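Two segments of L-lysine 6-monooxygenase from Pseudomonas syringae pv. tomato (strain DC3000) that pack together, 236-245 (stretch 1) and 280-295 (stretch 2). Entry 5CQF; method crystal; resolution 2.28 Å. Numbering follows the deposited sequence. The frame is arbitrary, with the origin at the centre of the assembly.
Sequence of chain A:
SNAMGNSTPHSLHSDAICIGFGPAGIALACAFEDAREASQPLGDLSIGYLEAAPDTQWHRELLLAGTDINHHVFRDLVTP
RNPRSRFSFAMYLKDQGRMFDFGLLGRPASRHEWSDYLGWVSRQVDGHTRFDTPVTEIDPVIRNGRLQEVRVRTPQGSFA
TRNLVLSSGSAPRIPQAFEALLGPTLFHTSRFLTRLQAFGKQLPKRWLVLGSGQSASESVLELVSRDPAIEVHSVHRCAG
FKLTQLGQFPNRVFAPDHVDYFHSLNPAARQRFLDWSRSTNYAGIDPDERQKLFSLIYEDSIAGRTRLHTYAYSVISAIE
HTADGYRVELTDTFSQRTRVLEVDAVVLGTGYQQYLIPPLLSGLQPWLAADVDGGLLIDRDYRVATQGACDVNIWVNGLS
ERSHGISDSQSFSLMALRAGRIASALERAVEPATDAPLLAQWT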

# COMPACT_ATOMS: atom_id res chain seq x y z
N HIS A 236 -28.54 2.12 8.97
CA HIS A 236 -28.39 1.44 7.68
C HIS A 236 -29.56 0.50 7.41
O HIS A 236 -29.97 -0.25 8.31
CB HIS A 236 -27.11 0.62 7.71
CG HIS A 236 -25.90 1.44 8.00
ND1 HIS A 236 -25.23 2.14 7.03
CD2 HIS A 236 -25.27 1.71 9.17
CE1 HIS A 236 -24.22 2.79 7.58
NE2 HIS A 236 -24.23 2.55 8.88
N ARG A 237 -30.07 0.54 6.19
CA ARG A 237 -31.17 -0.35 5.79
C ARG A 237 -30.70 -1.80 5.79
O ARG A 237 -31.49 -2.70 6.05
CB ARG A 237 -31.70 0.01 4.40
CG ARG A 237 -32.95 -0.77 3.97
CD ARG A 237 -33.50 -0.26 2.64
NE ARG A 237 -32.48 -0.38 1.58
CZ ARG A 237 -32.36 -1.39 0.71
NH1 ARG A 237 -33.23 -2.41 0.68
NH2 ARG A 237 -31.36 -1.37 -0.17
N CYS A 238 -29.43 -2.01 5.48
CA CYS A 238 -28.86 -3.34 5.45
C CYS A 238 -27.67 -3.37 6.44
O CYS A 238 -27.79 -2.85 7.55
CB CYS A 238 -28.49 -3.71 3.99
SG CYS A 238 -29.92 -3.92 2.86
N ALA A 239 -26.55 -4.00 6.08
CA ALA A 239 -25.35 -3.96 6.93
C ALA A 239 -24.69 -2.60 6.85
O ALA A 239 -24.95 -1.80 5.92
CB ALA A 239 -24.34 -5.04 6.53
N GLY A 240 -23.87 -2.31 7.85
CA GLY A 240 -23.26 -0.99 7.91
C GLY A 240 -22.13 -0.75 6.92
O GLY A 240 -21.94 -1.47 5.95
N PHE A 241 -21.34 0.26 7.24
CA PHE A 241 -20.23 0.66 6.41
C PHE A 241 -19.17 -0.44 6.27
O PHE A 241 -18.53 -0.51 5.23
CB PHE A 241 -19.57 1.91 7.01
CG PHE A 241 -20.39 3.16 6.91
CD1 PHE A 241 -20.86 3.60 5.71
CD2 PHE A 241 -20.62 3.94 8.02
CE1 PHE A 241 -21.56 4.78 5.60
CE2 PHE A 241 -21.31 5.13 7.93
CZ PHE A 241 -21.79 5.55 6.71
N LYS A 242 -18.99 -1.29 7.28
CA LYS A 242 -17.90 -2.31 7.23
C LYS A 242 -18.12 -3.40 6.19
O LYS A 242 -17.18 -4.13 5.83
CB LYS A 242 -17.70 -2.96 8.60
CG LYS A 242 -17.00 -2.05 9.60
CD LYS A 242 -17.29 -2.47 11.04
CE LYS A 242 -16.38 -1.74 12.02
NZ LYS A 242 -17.13 -1.18 13.18
N LEU A 243 -19.36 -3.51 5.73
CA LEU A 243 -19.69 -4.47 4.70
C LEU A 243 -20.07 -3.82 3.35
O LEU A 243 -20.48 -4.53 2.44
CB LEU A 243 -20.75 -5.46 5.20
CG LEU A 243 -20.22 -6.52 6.19
CD1 LEU A 243 -21.35 -7.24 6.93
CD2 LEU A 243 -19.32 -7.54 5.50
N THR A 244 -19.90 -2.50 3.18
CA THR A 244 -20.07 -1.91 1.84
C THR A 244 -18.99 -2.36 0.86
O THR A 244 -17.89 -2.79 1.23
CB THR A 244 -20.02 -0.36 1.81
OG1 THR A 244 -18.68 0.10 2.06
CG2 THR A 244 -21.07 0.25 2.79
N GLN A 245 -19.32 -2.24 -0.43
CA GLN A 245 -18.35 -2.53 -1.46
C GLN A 245 -17.26 -1.46 -1.41
O GLN A 245 -17.52 -0.29 -1.09
CB GLN A 245 -19.04 -2.68 -2.83
CG GLN A 245 -19.89 -3.98 -2.97
CD GLN A 245 -19.19 -5.25 -3.55
OE1 GLN A 245 -19.74 -6.36 -3.48
NE2 GLN A 245 -18.01 -5.10 -4.16
N THR A 280 -28.92 -7.37 -4.99
CA THR A 280 -27.47 -7.51 -4.82
C THR A 280 -26.94 -6.31 -4.06
O THR A 280 -25.99 -6.44 -3.28
CB THR A 280 -26.74 -7.63 -6.17
OG1 THR A 280 -27.07 -8.89 -6.76
CG2 THR A 280 -25.23 -7.54 -5.99
N ASN A 281 -27.51 -5.13 -4.31
CA ASN A 281 -27.34 -4.00 -3.39
C ASN A 281 -25.95 -3.31 -3.49
O ASN A 281 -25.49 -2.73 -2.51
CB ASN A 281 -27.60 -4.52 -1.94
CG ASN A 281 -28.54 -3.63 -1.13
OD1 ASN A 281 -29.63 -4.06 -0.73
ND2 ASN A 281 -28.11 -2.39 -0.86
N TYR A 282 -25.29 -3.37 -4.66
CA TYR A 282 -23.97 -2.71 -4.84
C TYR A 282 -24.05 -1.22 -4.56
O TYR A 282 -24.60 -0.45 -5.36
CB TYR A 282 -23.35 -2.89 -6.27
CG TYR A 282 -21.85 -2.56 -6.27
CD1 TYR A 282 -21.39 -1.23 -6.10
CD2 TYR A 282 -20.89 -3.57 -6.39
CE1 TYR A 282 -20.03 -0.93 -6.07
CE2 TYR A 282 -19.52 -3.27 -6.35
CZ TYR A 282 -19.09 -1.96 -6.19
OH TYR A 282 -17.74 -1.68 -6.16
N ALA A 283 -23.47 -0.82 -3.43
CA ALA A 283 -23.25 0.60 -3.10
C ALA A 283 -21.85 0.71 -2.49
O ALA A 283 -21.55 0.07 -1.48
CB ALA A 283 -24.31 1.09 -2.13
N GLY A 284 -21.00 1.50 -3.11
CA GLY A 284 -19.57 1.41 -2.85
C GLY A 284 -19.00 2.70 -2.30
O GLY A 284 -19.49 3.77 -2.59
N ILE A 285 -17.96 2.57 -1.51
CA ILE A 285 -17.32 3.70 -0.87
C ILE A 285 -15.82 3.65 -1.15
O ILE A 285 -15.22 2.57 -1.05
CB ILE A 285 -17.58 3.66 0.64
CG1 ILE A 285 -19.08 3.82 0.91
CG2 ILE A 285 -16.82 4.76 1.36
CD1 ILE A 285 -19.44 3.63 2.37
N ASP A 286 -15.25 4.80 -1.55
CA ASP A 286 -13.78 4.94 -1.72
C ASP A 286 -13.12 4.26 -0.54
O ASP A 286 -13.42 4.63 0.59
CB ASP A 286 -13.44 6.45 -1.72
CG ASP A 286 -11.94 6.74 -1.88
OD1 ASP A 286 -11.11 5.82 -1.76
OD2 ASP A 286 -11.61 7.94 -2.13
N PRO A 287 -12.24 3.24 -0.79
CA PRO A 287 -11.57 2.56 0.33
C PRO A 287 -10.77 3.49 1.24
O PRO A 287 -10.67 3.23 2.40
CB PRO A 287 -10.65 1.51 -0.35
CG PRO A 287 -10.66 1.83 -1.81
CD PRO A 287 -11.90 2.64 -2.09
N ASP A 288 -10.24 4.60 0.73
CA ASP A 288 -9.55 5.58 1.62
C ASP A 288 -10.52 6.33 2.51
O ASP A 288 -10.14 6.73 3.61
CB ASP A 288 -8.68 6.58 0.86
CG ASP A 288 -7.62 5.90 0.02
OD1 ASP A 288 -7.24 4.74 0.32
OD2 ASP A 288 -7.18 6.52 -0.98
N GLU A 289 -11.75 6.53 2.06
CA GLU A 289 -12.77 7.16 2.90
C GLU A 289 -13.17 6.24 4.07
O GLU A 289 -13.22 6.69 5.22
CB GLU A 289 -14.00 7.55 2.09
CG GLU A 289 -13.77 8.76 1.17
CD GLU A 289 -13.47 10.06 1.93
OE1 GLU A 289 -14.15 10.37 2.96
OE2 GLU A 289 -12.56 10.78 1.48
N ARG A 290 -13.43 4.98 3.77
CA ARG A 290 -13.68 3.98 4.81
C ARG A 290 -12.54 3.95 5.80
O ARG A 290 -12.76 3.93 7.00
CB ARG A 290 -13.83 2.57 4.21
CG ARG A 290 -15.23 2.21 3.74
CD ARG A 290 -16.28 2.28 4.86
NE ARG A 290 -15.97 1.45 6.05
CZ ARG A 290 -15.85 1.88 7.32
NH1 ARG A 290 -15.97 3.17 7.63
NH2 ARG A 290 -15.59 1.00 8.28
N GLN A 291 -11.33 3.92 5.28
CA GLN A 291 -10.15 3.89 6.12
C GLN A 291 -10.07 5.12 7.01
O GLN A 291 -9.76 5.01 8.18
CB GLN A 291 -8.89 3.72 5.25
CG GLN A 291 -7.53 3.91 5.93
CD GLN A 291 -7.30 2.99 7.13
OE1 GLN A 291 -7.89 1.91 7.22
NE2 GLN A 291 -6.42 3.43 8.06
N LYS A 292 -10.38 6.30 6.49
CA LYS A 292 -10.26 7.52 7.30
C LYS A 292 -11.24 7.46 8.47
O LYS A 292 -10.90 7.79 9.63
CB LYS A 292 -10.50 8.79 6.46
CG LYS A 292 -9.22 9.39 5.90
CD LYS A 292 -9.40 10.02 4.53
CE LYS A 292 -10.04 11.39 4.58
NZ LYS A 292 -10.81 11.71 3.33
N LEU A 293 -12.46 7.03 8.16
CA LEU A 293 -13.51 6.98 9.17
C LEU A 293 -13.19 5.92 10.19
O LEU A 293 -13.20 6.20 11.37
CB LEU A 293 -14.89 6.75 8.54
CG LEU A 293 -16.03 6.59 9.55
CD1 LEU A 293 -16.17 7.79 10.46
CD2 LEU A 293 -17.30 6.38 8.78
N PHE A 294 -12.84 4.72 9.76
CA PHE A 294 -12.50 3.65 10.71
C PHE A 294 -11.27 3.99 11.60
O PHE A 294 -11.27 3.77 12.82
CB PHE A 294 -12.30 2.34 9.93
CG PHE A 294 -12.03 1.15 10.80
CD1 PHE A 294 -13.09 0.40 11.34
CD2 PHE A 294 -10.73 0.78 11.09
CE1 PHE A 294 -12.82 -0.70 12.16
CE2 PHE A 294 -10.46 -0.31 11.92
CZ PHE A 294 -11.51 -1.05 12.45
N SER A 295 -10.24 4.55 11.01
CA SER A 295 -9.04 4.94 11.78
C SER A 295 -9.32 5.99 12.86
O SER A 295 -8.83 5.88 13.97
CB SER A 295 -7.94 5.45 10.84
OG SER A 295 -6.81 5.90 11.54

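Stretch 1 approaches stretch 2 near its start, in its 3-10 segment and at its last two residues, and together the two bury 606 Å² of surface. The first contact is polar and loose. R237 extends its chain along the outside with chi1 and chi2 both t, and its NH2 lies 3.2 Å from OD1 of N281, a weak hydrogen bond with an N-H...acceptor angle of 128°. N281 is the first residue beyond the preceding helix to leave helical phi/psi, with positive phi, and it is poorly ordered. C238 also points toward this site, its SG 3.6 Å from N281 OD1.

A239 and G240 make no contact, and the chain then enters the 3-10 segment 241-243. Here F241 is buried, its CA-to-CB bond points toward stretch 2, and its ring meets two apolar side chains: CD1 lies 3.6 Å from CD1 of I285, in the short strand, and CD2 lies 4.2 Å from CD2 of L293, on the helix. A large, flat hydrocarbon suits this place because it can touch strand and helix at once. The guanidinium of R290 covers F241 from another direction, with F241 CB over one of its faces, 3.7 Å from R290 CZ. The R290 CA-to-CB bond points sideways, but three successive m rotamers bring the end of the chain back to stretch 1. Its NE comes within 3.3 Å of F241 O, at an angle too poor for a hydrogen bond; that carbonyl instead accepts from T244 N and T244 OG1.

K242, exposed, uses its aliphatic portion: CG packs 3.6 Å from R290 NH2, and CE reaches the edge of the F294 ring, 3.7 Å from CE1. L243 points away and takes no part.

T244 brings the chain back to stretch 2. Buried and with chi1 p, it satisfies its hydroxyl within its own stretch, donating from OG1 to F241 O at 3.2 Å, while the same OG1 packs 3.6 Å from I285 CD1. This small side chain thus combines a local hydrogen bond with an apolar neighbour.

Q245 makes the firmest connection, pairing in parallel with G284 at a CA-CA distance of 4.4 Å. Its N donates weakly to A283 O at 3.4 Å, whereas its O accepts a well-directed hydrogen bond from I285 N at 2.9 Å. G284 CA also approaches Q245 O, at 3.2 Å, in a CA-H...O contact. Beside this backbone pairing, Q245 CB sits over one face of the Y282 ring, 3.7 Å from its centroid, so that the broad aromatic surface covers the start of the glutamine side chain.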